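Local coordinates for uncharacterized protein GEBA250068378 (Sulfurospirillum deleyianum, PDB 3NKG), which is of unknown function but builds two four-stranded antiparallel sheets, in a DUF5625 family assigned to the galactose-binding-domain clan, so a ligand-binding role is possible, at residues Trp55-Asn61 with Tyr91-Thr96; Leu36-Val40 with Met158-Val163; Tyr63-Asp67 with Asp134-Ile138; Val97-Thr103 with Ala117-Thr123. All coordinates share one frame. Residue numbers count along the deposited sequence, not the author numbering.

Contact 1: Trp55-Asn61 with Tyr91-Thr96; sequences WKFLGFN and YDCDGT
Residues 55-58 close helix 49-58, with Gly-59 N bonding Trp-55 O at 2.9 Å; Gly-59 then leaves helical geometry (phi 98°, psi 180°), and the loop 91-96 packs against this C-terminal end. Tyr-91, chi1 t, sends its hydroxyl to the helix, where OH donates to Lys-56 O (2.6 Å), and Tyr-91 CE2 lies 3.8 Å from Phe-60 CD1. Asp-92 opens a type I turn to Gly-95 and forms an Asx turn, its OD1 accepting from Asp-94 N at 2.8 Å. Cys-93 O takes two backbone donors, Phe-60 N (2.7 Å) and Asn-61 N (3.0 Å). Asp-94 OD1 accepts from Asn-61 ND2 (2.9 Å) and also bonds Tyr-63. Gly-95, at positive phi, lies with its CA 3.5 Å from Gly-59 CA; a CB on either residue would clash with the opposing backbone. Thr-96 N donates to Phe-57 O (2.8 Å), its CB sits over the Phe-57 ring (4.0 Å to the centroid, a CH-pi contact), and a water links its OG1 to Lys-56 O. Carbonyls left open where a helix ends need donors: here the loop supplies them to Lys-56 and Phe-57, and Arg-133 to Leu-58.

Contact 2: Leu36-Val40 with Met158-Val163; sequences LQFAV and MIGRKV
Two hydrogen bonds fasten the end of strand 30-38 to the loop running into strand 163-169. Ala-39 N donates to Lys-162 O (3.0 Å, nearly linear), and Arg-161 NH2 reaches Ala-39 O (2.9 Å). The arginine is extended through chi1 and chi2 (both t) before bending at chi3 (m), a long arm able to reach the carbonyl while its NH1 makes a salt bridge with Asp-50. The backbones run antiparallel: Phe-38 and Val-163 are a non-hydrogen-bonded pair with CA atoms 4.6 Å apart, and Val-163 CA lies 3.3 Å from Gln-37 O in a CA-H...O contact. Before this pair, a type II turn from Met-158 to Arg-161 is closed by Arg-161 N to Met-158 O (3.0 Å); Gly-160, at phi 74°, suits its third position. Phe-38 (chi1 m) is the apolar hub. Its CD2 meets Val-163 CG2 at 3.8 Å, and the selenium of Met-158, deposited as selenomethionine, lies at the ring edge, SE to CE2 3.6 Å, a Met-aromatic contact. Small Ala-39 lets the loop approach, CB to Lys-162 CB 4.2 Å. Helix 49-58 packs on Phe-38, Met-158 and Arg-161, while Ile-11 of strand 7-11 touches Leu-36 and Val-163.

Contact 3: Tyr63-Asp67 with Asp134-Ile138; sequences YDPRD and DITTI
Pro-65 is the bump of this surface contact. Its CB-bearing side points to strand 132-140, and the C-gamma-endo ring fits between Asp-134 and Thr-137, with CD 3.8 Å from Asp-134 OD2 and CB 3.3 Å from Thr-137 OG1. The nearest CA pairs are Pro-65 with Thr-136 (4.5 Å) and Arg-66 with Thr-137 (5.0 Å). Thr-137 adopts chi1 m, which brings OG1 beside the proline while that hydroxyl bonds His-33 of the adjoining strand; its N makes a weak hydrogen bond to Pro-65 O (3.3 Å). Asp-134, also chi1 m, points toward the loop and receives Ser-128 N at OD2. The strand carries a classic beta bulge: Ile-135 and Thr-136 both face Leu-34 of strand 30-38, with Ile-135 near-helical in psi (-62°), and the two CA-to-CB bonds point away from the loop. In the loop, Asp-64, chi1 t, forms an Asx turn by accepting Arg-66 N at OD1 (2.9 Å). Arg-66, m-t-m through chi3, folds back so that NH2 makes a salt bridge to Asp-64 OD2 (2.9 Å); polar, charged residues suit this exposed turn. Waters bridge the two backbones as well: one donates to Tyr-63 O (2.9 Å) and weakly to Asp-134 O (3.3 Å), and another lies 2.6 Å from Arg-66 O and 2.7 Å from Thr-137 O.

Contact 4: Val97-Thr103 with Ala117-Thr123; sequences VVPIKIT and ADNLYMT
Strands 98-103 and 117-123 run antiparallel, their axes 4.6 Å apart at closest approach and 160° between directions. Val-98/Thr-123, Ile-100/Tyr-121 and Ile-102/Asn-119 are hydrogen-bonded pairs; Ile-100 N to Tyr-121 O (2.9 Å) and Tyr-121 N to Ile-100 O (2.8 Å) typify them. On the face they share, Ile-102 CD1 nestles against Tyr-121 CE1 (3.7 Å), and Ile-100 CG1 meets Thr-123 CG2 (4.0 Å). Thr-123, chi1 p, turns OG1 back to Val-98 O (2.7 Å), so the hydroxyl is satisfied in a buried place. The two strands form a beta hairpin, with 113-123 at the edge of its sheet; Ile-135 of the other sheet packs on Tyr-121 and Thr-123. On the opposite face, Pro-99 gives a low, flat platform: Leu-120 CD1 lies 4.1 Å and Met-122 SE (selenomethionine) 4.0 Å from its CB. Its missing N-H costs nothing to this pairing, because Pro-99/Met-122 is non-hydrogen-bonded. Further along, Thr-103 OG1 donates to Asp-118 OD1 (2.9 Å), a polar pair suited to a position where Asp-118 is exposed.

Contact 3 is a surface contact, relying on one weak direct hydrogen bond, water and a proline wedge; the other three are partly buried. Contact 4 is regular hairpin pairing within one sheet, whereas contact 2, in the other sheet, joins the end of strand 30-38 to the loop entering its neighbour 163-169 by a single bridge, and contact 1 satisfies a helix end with loop donors. Contacts 2 and 3 reach neighbouring strands, 30-38 and 132-140, on opposite sides of the chain's centre. Apolar side chains connect the sites: Phe-57 of contact 1 packs on Phe-38 and Met-158 of contact 2 and on Val-98 of contact 4, while Ile-135 of contact 3 packs on Tyr-121 of contact 4 between the sheets.

Contact 1: Trp55-Asn61 with Tyr91-Thr96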
# COMPACT_ATOMS: atom_id res chain seq x y z
N TRP A 55 12.39 2.80 -3.86
CA TRP A 55 12.51 1.46 -4.41
C TRP A 55 13.13 0.49 -3.38
O TRP A 55 12.63 -0.60 -3.14
CB TRP A 55 13.40 1.50 -5.63
CG TRP A 55 13.16 0.39 -6.55
CD1 TRP A 55 12.44 -0.74 -6.30
CD2 TRP A 55 13.62 0.30 -7.90
NE1 TRP A 55 12.42 -1.54 -7.42
CE2 TRP A 55 13.15 -0.93 -8.41
CE3 TRP A 55 14.41 1.12 -8.71
CZ2 TRP A 55 13.42 -1.34 -9.71
CZ3 TRP A 55 14.67 0.71 -10.00
CH2 TRP A 55 14.19 -0.51 -10.49
N LYS A 56 14.21 0.91 -2.75
CA LYS A 56 14.86 0.07 -1.76
C LYS A 56 13.88 -0.38 -0.66
O LYS A 56 13.80 -1.57 -0.30
CB LYS A 56 16.06 0.80 -1.15
CG LYS A 56 16.66 0.08 0.06
CD LYS A 56 17.89 0.85 0.58
CE LYS A 56 18.13 0.63 2.06
NZ LYS A 56 19.27 1.49 2.51
N PHE A 57 13.13 0.60 -0.13
CA PHE A 57 12.12 0.36 0.92
C PHE A 57 11.01 -0.61 0.44
O PHE A 57 10.61 -1.51 1.17
CB PHE A 57 11.50 1.71 1.34
CG PHE A 57 10.55 1.62 2.50
CD1 PHE A 57 9.20 1.41 2.30
CD2 PHE A 57 11.03 1.73 3.81
CE1 PHE A 57 8.31 1.32 3.40
CE2 PHE A 57 10.16 1.65 4.90
CZ PHE A 57 8.79 1.44 4.70
N LEU A 58 10.48 -0.37 -0.76
CA LEU A 58 9.41 -1.22 -1.32
C LEU A 58 9.85 -2.67 -1.60
O LEU A 58 9.08 -3.61 -1.39
CB LEU A 58 8.86 -0.61 -2.63
CG LEU A 58 8.04 0.68 -2.47
CD1 LEU A 58 7.62 1.28 -3.81
CD2 LEU A 58 6.83 0.38 -1.59
N GLY A 59 11.07 -2.84 -2.09
CA GLY A 59 11.53 -4.15 -2.53
C GLY A 59 11.39 -4.32 -4.04
O GLY A 59 10.93 -3.42 -4.73
N PHE A 60 11.78 -5.50 -4.54
CA PHE A 60 11.76 -5.82 -5.97
C PHE A 60 10.80 -6.95 -6.37
O PHE A 60 10.39 -7.04 -7.51
CB PHE A 60 13.19 -6.18 -6.41
CG PHE A 60 14.11 -5.00 -6.46
CD1 PHE A 60 14.58 -4.42 -5.28
CD2 PHE A 60 14.49 -4.45 -7.66
CE1 PHE A 60 15.42 -3.32 -5.31
CE2 PHE A 60 15.35 -3.34 -7.71
CZ PHE A 60 15.80 -2.78 -6.53
N ASN A 61 10.53 -7.86 -5.43
CA ASN A 61 9.60 -8.95 -5.66
C ASN A 61 8.17 -8.43 -5.77
O ASN A 61 7.83 -7.41 -5.16
CB ASN A 61 9.69 -9.96 -4.49
CG ASN A 61 11.01 -10.75 -4.51
OD1 ASN A 61 11.63 -10.88 -5.56
ND2 ASN A 61 11.44 -11.25 -3.35
N TYR A 91 20.39 -7.63 1.99
CA TYR A 91 19.17 -7.02 1.47
C TYR A 91 18.18 -8.11 1.07
O TYR A 91 18.54 -9.05 0.36
CB TYR A 91 19.45 -6.12 0.24
CG TYR A 91 18.20 -5.43 -0.30
CD1 TYR A 91 17.56 -4.44 0.44
CD2 TYR A 91 17.62 -5.82 -1.52
CE1 TYR A 91 16.40 -3.81 -0.02
CE2 TYR A 91 16.43 -5.20 -2.00
CZ TYR A 91 15.84 -4.19 -1.24
OH TYR A 91 14.69 -3.56 -1.68
N ASP A 92 16.92 -7.93 1.50
CA ASP A 92 15.80 -8.82 1.17
C ASP A 92 14.92 -8.19 0.09
O ASP A 92 14.31 -7.14 0.31
CB ASP A 92 14.95 -9.02 2.44
CG ASP A 92 13.89 -10.13 2.29
OD1 ASP A 92 13.27 -10.26 1.22
OD2 ASP A 92 13.68 -10.89 3.26
N CYS A 93 14.85 -8.82 -1.08
CA CYS A 93 14.04 -8.29 -2.20
C CYS A 93 12.53 -8.19 -1.97
O CYS A 93 11.81 -7.56 -2.75
CB CYS A 93 14.35 -9.00 -3.51
SG CYS A 93 16.03 -8.51 -4.02
N ASP A 94 12.05 -8.76 -0.87
CA ASP A 94 10.68 -8.49 -0.46
C ASP A 94 10.49 -7.05 0.05
O ASP A 94 9.38 -6.62 0.21
CB ASP A 94 10.21 -9.50 0.61
CG ASP A 94 9.67 -10.79 -0.01
OD1 ASP A 94 9.50 -10.86 -1.26
OD2 ASP A 94 9.40 -11.74 0.75
N GLY A 95 11.58 -6.32 0.29
CA GLY A 95 11.47 -4.98 0.83
C GLY A 95 11.20 -4.92 2.33
O GLY A 95 11.24 -5.94 3.02
N THR A 96 10.91 -3.73 2.83
CA THR A 96 10.61 -3.57 4.24
C THR A 96 9.16 -3.95 4.50
O THR A 96 8.25 -3.44 3.85
CB THR A 96 10.84 -2.13 4.69
OG1 THR A 96 12.23 -1.84 4.57
CG2 THR A 96 10.41 -1.93 6.15
O HOH W 1 13.92 -2.53 2.49

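Contact 2: Leu36-Val40 with Met158-Val163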
# COMPACT_ATOMS: atom_id res chain seq x y z
N LEU A 36 -0.85 1.11 -1.24
CA LEU A 36 -0.21 2.30 -0.72
C LEU A 36 0.56 2.94 -1.86
O LEU A 36 1.29 2.24 -2.59
CB LEU A 36 0.78 1.94 0.41
CG LEU A 36 0.17 1.21 1.60
CD1 LEU A 36 1.26 0.84 2.57
CD2 LEU A 36 -0.88 2.07 2.26
N GLN A 37 0.45 4.26 -1.98
CA GLN A 37 1.19 5.02 -2.98
C GLN A 37 2.14 5.99 -2.30
O GLN A 37 1.70 6.82 -1.48
CB GLN A 37 0.24 5.83 -3.87
CG GLN A 37 -0.76 4.99 -4.65
CD GLN A 37 -1.63 5.85 -5.56
OE1 GLN A 37 -2.49 6.60 -5.09
NE2 GLN A 37 -1.39 5.75 -6.86
N PHE A 38 3.42 5.89 -2.65
CA PHE A 38 4.49 6.71 -2.06
C PHE A 38 4.88 7.87 -2.96
O PHE A 38 5.17 7.68 -4.14
CB PHE A 38 5.73 5.84 -1.84
CG PHE A 38 5.52 4.75 -0.85
CD1 PHE A 38 4.66 3.68 -1.14
CD2 PHE A 38 6.11 4.82 0.41
CE1 PHE A 38 4.46 2.69 -0.22
CE2 PHE A 38 5.92 3.85 1.33
CZ PHE A 38 5.10 2.78 1.04
N ALA A 39 4.88 9.08 -2.41
CA ALA A 39 5.43 10.24 -3.14
C ALA A 39 6.95 10.19 -3.22
O ALA A 39 7.62 9.68 -2.32
CB ALA A 39 4.99 11.53 -2.51
N VAL A 40 7.49 10.72 -4.32
CA VAL A 40 8.92 10.65 -4.60
C VAL A 40 9.33 11.97 -5.23
O VAL A 40 8.53 12.59 -5.93
CB VAL A 40 9.22 9.48 -5.56
CG1 VAL A 40 10.68 9.44 -5.92
CG2 VAL A 40 8.81 8.13 -4.92
N MSE A 158 10.24 7.10 6.59
CA MSE A 158 9.03 7.71 6.07
C MSE A 158 8.74 9.04 6.74
O MSE A 158 7.71 9.66 6.49
CB MSE A 158 7.86 6.75 6.29
CG MSE A 158 8.03 5.45 5.51
SE MSE A 158 7.77 5.90 3.62
CE MSE A 158 9.37 5.13 2.77
N ILE A 159 9.65 9.51 7.58
CA ILE A 159 9.42 10.79 8.22
C ILE A 159 9.33 11.90 7.15
O ILE A 159 10.19 12.00 6.29
CB ILE A 159 10.54 11.13 9.24
CG1 ILE A 159 10.49 10.18 10.44
CG2 ILE A 159 10.41 12.57 9.72
CD1 ILE A 159 11.73 10.36 11.39
N GLY A 160 8.28 12.71 7.22
CA GLY A 160 8.10 13.79 6.26
C GLY A 160 7.66 13.34 4.87
O GLY A 160 7.51 14.17 3.96
N ARG A 161 7.44 12.05 4.67
CA ARG A 161 7.10 11.59 3.33
C ARG A 161 5.61 11.36 3.22
O ARG A 161 5.01 10.76 4.10
CB ARG A 161 7.88 10.32 2.95
CG ARG A 161 7.44 9.75 1.59
CD ARG A 161 8.30 8.56 1.14
NE ARG A 161 9.74 8.79 1.28
CZ ARG A 161 10.53 9.37 0.37
NH1 ARG A 161 11.83 9.50 0.62
NH2 ARG A 161 10.03 9.81 -0.79
N LYS A 162 5.01 11.84 2.15
CA LYS A 162 3.60 11.59 1.90
C LYS A 162 3.37 10.18 1.35
O LYS A 162 4.07 9.73 0.43
CB LYS A 162 2.99 12.64 0.97
CG LYS A 162 2.64 13.94 1.69
CD LYS A 162 2.54 15.11 0.74
CE LYS A 162 3.08 16.39 1.39
NZ LYS A 162 3.05 17.59 0.47
N VAL A 163 2.41 9.49 1.96
CA VAL A 163 1.95 8.18 1.54
C VAL A 163 0.41 8.19 1.54
O VAL A 163 -0.20 8.70 2.48
CB VAL A 163 2.43 7.10 2.52
CG1 VAL A 163 1.81 5.75 2.18
CG2 VAL A 163 3.96 7.04 2.57

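Contact 3: Tyr63-Asp67 with Asp134-Ile138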
# COMPACT_ATOMS: atom_id res chain seq x y z
N TYR A 63 3.84 -9.48 -5.91
CA TYR A 63 2.80 -10.43 -5.53
C TYR A 63 1.44 -9.94 -6.02
O TYR A 63 1.12 -8.76 -5.91
CB TYR A 63 2.81 -10.61 -4.00
CG TYR A 63 4.11 -11.15 -3.48
CD1 TYR A 63 5.18 -10.30 -3.18
CD2 TYR A 63 4.29 -12.52 -3.27
CE1 TYR A 63 6.38 -10.79 -2.72
CE2 TYR A 63 5.51 -13.04 -2.80
CZ TYR A 63 6.55 -12.16 -2.54
OH TYR A 63 7.75 -12.63 -2.05
N ASP A 64 0.64 -10.84 -6.59
CA ASP A 64 -0.70 -10.50 -7.07
C ASP A 64 -1.62 -10.22 -5.87
O ASP A 64 -1.79 -11.09 -5.03
CB ASP A 64 -1.25 -11.66 -7.89
CG ASP A 64 -2.50 -11.30 -8.66
OD1 ASP A 64 -3.29 -10.41 -8.21
OD2 ASP A 64 -2.70 -11.95 -9.72
N PRO A 65 -2.19 -9.01 -5.78
CA PRO A 65 -3.04 -8.71 -4.62
C PRO A 65 -4.31 -9.57 -4.56
O PRO A 65 -4.92 -9.71 -3.51
CB PRO A 65 -3.40 -7.23 -4.80
CG PRO A 65 -3.22 -6.96 -6.28
CD PRO A 65 -2.07 -7.86 -6.70
N ARG A 66 -4.71 -10.14 -5.70
CA ARG A 66 -5.94 -10.93 -5.74
C ARG A 66 -5.82 -12.24 -4.94
O ARG A 66 -6.77 -12.65 -4.28
CB ARG A 66 -6.36 -11.22 -7.19
CG ARG A 66 -6.56 -9.96 -8.03
CD ARG A 66 -6.80 -10.26 -9.50
NE ARG A 66 -5.69 -11.00 -10.11
CZ ARG A 66 -5.67 -11.37 -11.39
NH1 ARG A 66 -6.69 -11.08 -12.19
NH2 ARG A 66 -4.63 -12.03 -11.87
N ASP A 67 -4.66 -12.89 -5.00
CA ASP A 67 -4.51 -14.18 -4.33
C ASP A 67 -3.19 -14.36 -3.63
O ASP A 67 -2.93 -15.42 -3.05
CB ASP A 67 -4.73 -15.31 -5.33
CG ASP A 67 -3.86 -15.19 -6.54
OD1 ASP A 67 -2.88 -14.42 -6.49
OD2 ASP A 67 -4.17 -15.85 -7.56
N ASP A 134 1.14 -3.06 -3.18
CA ASP A 134 -0.19 -3.66 -3.27
C ASP A 134 -0.48 -4.39 -1.96
O ASP A 134 0.33 -5.20 -1.50
CB ASP A 134 -0.23 -4.63 -4.47
CG ASP A 134 -0.31 -3.89 -5.83
OD1 ASP A 134 -0.55 -2.66 -5.83
OD2 ASP A 134 -0.15 -4.53 -6.90
N ILE A 135 -1.61 -4.08 -1.32
CA ILE A 135 -1.98 -4.72 -0.06
C ILE A 135 -2.91 -5.91 -0.30
O ILE A 135 -2.59 -7.06 0.04
CB ILE A 135 -2.71 -3.76 0.90
CG1 ILE A 135 -1.88 -2.52 1.23
CG2 ILE A 135 -3.08 -4.46 2.18
CD1 ILE A 135 -2.72 -1.34 1.74
N THR A 136 -4.08 -5.63 -0.87
CA THR A 136 -5.04 -6.70 -1.14
C THR A 136 -6.07 -6.24 -2.19
O THR A 136 -6.11 -5.08 -2.59
CB THR A 136 -5.75 -7.18 0.18
OG1 THR A 136 -6.46 -8.40 -0.04
CG2 THR A 136 -6.72 -6.11 0.71
N THR A 137 -6.87 -7.20 -2.65
CA THR A 137 -8.01 -6.92 -3.53
C THR A 137 -9.25 -7.48 -2.83
O THR A 137 -9.24 -8.62 -2.37
CB THR A 137 -7.83 -7.63 -4.87
OG1 THR A 137 -6.59 -7.22 -5.47
CG2 THR A 137 -8.99 -7.30 -5.83
N ILE A 138 -10.31 -6.68 -2.76
CA ILE A 138 -11.50 -7.07 -2.02
C ILE A 138 -12.78 -6.79 -2.83
O ILE A 138 -12.91 -5.73 -3.48
CB ILE A 138 -11.57 -6.32 -0.66
CG1 ILE A 138 -12.81 -6.74 0.13
CG2 ILE A 138 -11.62 -4.83 -0.89
CD1 ILE A 138 -12.95 -5.98 1.46
O HOH W 2 0.19 -8.01 -3.27
O HOH W 3 1.34 -6.74 -8.05
O HOH W 4 -7.63 -10.81 -2.60

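Contact 4: Val97-Thr103 with Ala117-Thr123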
# COMPACT_ATOMS: atom_id res chain seq x y z
N VAL A 97 8.96 -4.88 5.43
CA VAL A 97 7.59 -5.33 5.69
C VAL A 97 6.91 -4.23 6.46
O VAL A 97 7.45 -3.74 7.43
CB VAL A 97 7.55 -6.63 6.51
CG1 VAL A 97 6.12 -6.88 7.01
CG2 VAL A 97 8.06 -7.81 5.67
N VAL A 98 5.72 -3.83 6.02
CA VAL A 98 4.95 -2.78 6.72
C VAL A 98 3.58 -3.32 7.16
O VAL A 98 2.69 -3.54 6.33
CB VAL A 98 4.77 -1.54 5.83
CG1 VAL A 98 3.91 -0.47 6.54
CG2 VAL A 98 6.14 -0.96 5.43
N PRO A 99 3.42 -3.56 8.47
CA PRO A 99 2.16 -4.08 9.01
C PRO A 99 1.13 -2.99 9.00
O PRO A 99 1.38 -1.92 9.55
CB PRO A 99 2.50 -4.42 10.47
CG PRO A 99 4.02 -4.37 10.57
CD PRO A 99 4.47 -3.42 9.50
N ILE A 100 -0.01 -3.27 8.38
CA ILE A 100 -1.11 -2.32 8.25
C ILE A 100 -2.35 -3.07 8.70
O ILE A 100 -2.63 -4.18 8.23
CB ILE A 100 -1.33 -1.95 6.79
CG1 ILE A 100 -0.10 -1.25 6.21
CG2 ILE A 100 -2.57 -1.07 6.63
CD1 ILE A 100 0.09 0.14 6.74
N LYS A 101 -3.10 -2.47 9.61
CA LYS A 101 -4.36 -3.06 10.01
C LYS A 101 -5.51 -2.31 9.37
O LYS A 101 -5.67 -1.09 9.55
CB LYS A 101 -4.49 -3.07 11.54
CG LYS A 101 -5.71 -3.81 12.06
CD LYS A 101 -5.66 -3.87 13.59
CE LYS A 101 -7.04 -3.83 14.19
NZ LYS A 101 -6.99 -3.94 15.68
N ILE A 102 -6.31 -3.05 8.62
CA ILE A 102 -7.50 -2.48 7.99
C ILE A 102 -8.77 -3.03 8.60
O ILE A 102 -9.00 -4.24 8.63
CB ILE A 102 -7.52 -2.75 6.47
CG1 ILE A 102 -6.30 -2.13 5.81
CG2 ILE A 102 -8.80 -2.18 5.82
CD1 ILE A 102 -6.11 -2.56 4.38
N THR A 103 -9.60 -2.12 9.09
CA THR A 103 -10.92 -2.45 9.63
C THR A 103 -12.01 -1.82 8.78
O THR A 103 -11.94 -0.64 8.48
CB THR A 103 -11.05 -1.96 11.08
OG1 THR A 103 -9.94 -2.46 11.84
CG2 THR A 103 -12.33 -2.47 11.70
N ALA A 117 -14.87 -6.63 8.10
CA ALA A 117 -13.49 -7.11 8.01
C ALA A 117 -12.61 -6.43 9.04
O ALA A 117 -12.77 -5.24 9.29
CB ALA A 117 -12.91 -6.89 6.59
N ASP A 118 -11.69 -7.19 9.63
CA ASP A 118 -10.67 -6.62 10.53
C ASP A 118 -9.41 -7.45 10.31
O ASP A 118 -9.31 -8.59 10.79
CB ASP A 118 -11.14 -6.72 11.98
CG ASP A 118 -10.21 -6.01 12.96
OD1 ASP A 118 -9.37 -5.20 12.52
OD2 ASP A 118 -10.33 -6.27 14.18
N ASN A 119 -8.48 -6.92 9.52
CA ASN A 119 -7.35 -7.71 9.03
C ASN A 119 -6.00 -7.00 9.21
O ASN A 119 -5.87 -5.81 8.92
CB ASN A 119 -7.56 -8.02 7.54
CG ASN A 119 -8.71 -9.00 7.30
OD1 ASN A 119 -8.57 -10.20 7.51
ND2 ASN A 119 -9.84 -8.48 6.87
N LEU A 120 -5.01 -7.74 9.68
CA LEU A 120 -3.65 -7.23 9.77
C LEU A 120 -2.90 -7.78 8.56
O LEU A 120 -2.81 -8.99 8.40
CB LEU A 120 -3.00 -7.72 11.07
CG LEU A 120 -1.49 -7.45 11.20
CD1 LEU A 120 -1.25 -5.92 11.26
CD2 LEU A 120 -0.93 -8.15 12.43
N TYR A 121 -2.41 -6.88 7.68
CA TYR A 121 -1.62 -7.28 6.53
C TYR A 121 -0.16 -7.00 6.78
O TYR A 121 0.21 -5.87 7.09
CB TYR A 121 -2.04 -6.52 5.27
CG TYR A 121 -3.48 -6.78 4.89
CD1 TYR A 121 -4.51 -5.96 5.39
CD2 TYR A 121 -3.82 -7.86 4.09
CE1 TYR A 121 -5.84 -6.21 5.07
CE2 TYR A 121 -5.17 -8.12 3.77
CZ TYR A 121 -6.16 -7.28 4.26
OH TYR A 121 -7.48 -7.52 3.95
N MSE A 122 0.67 -8.04 6.66
CA MSE A 122 2.11 -7.89 6.65
C MSE A 122 2.56 -7.52 5.22
O MSE A 122 3.10 -8.36 4.47
CB MSE A 122 2.76 -9.18 7.13
CG MSE A 122 2.20 -9.65 8.47
SE MSE A 122 2.50 -8.35 9.95
CE MSE A 122 4.36 -8.56 9.96
N THR A 123 2.32 -6.28 4.83
CA THR A 123 2.53 -5.91 3.43
C THR A 123 4.01 -5.99 3.04
O THR A 123 4.93 -5.80 3.89
CB THR A 123 2.00 -4.51 3.14
OG1 THR A 123 2.90 -3.53 3.66
CG2 THR A 123 0.61 -4.32 3.81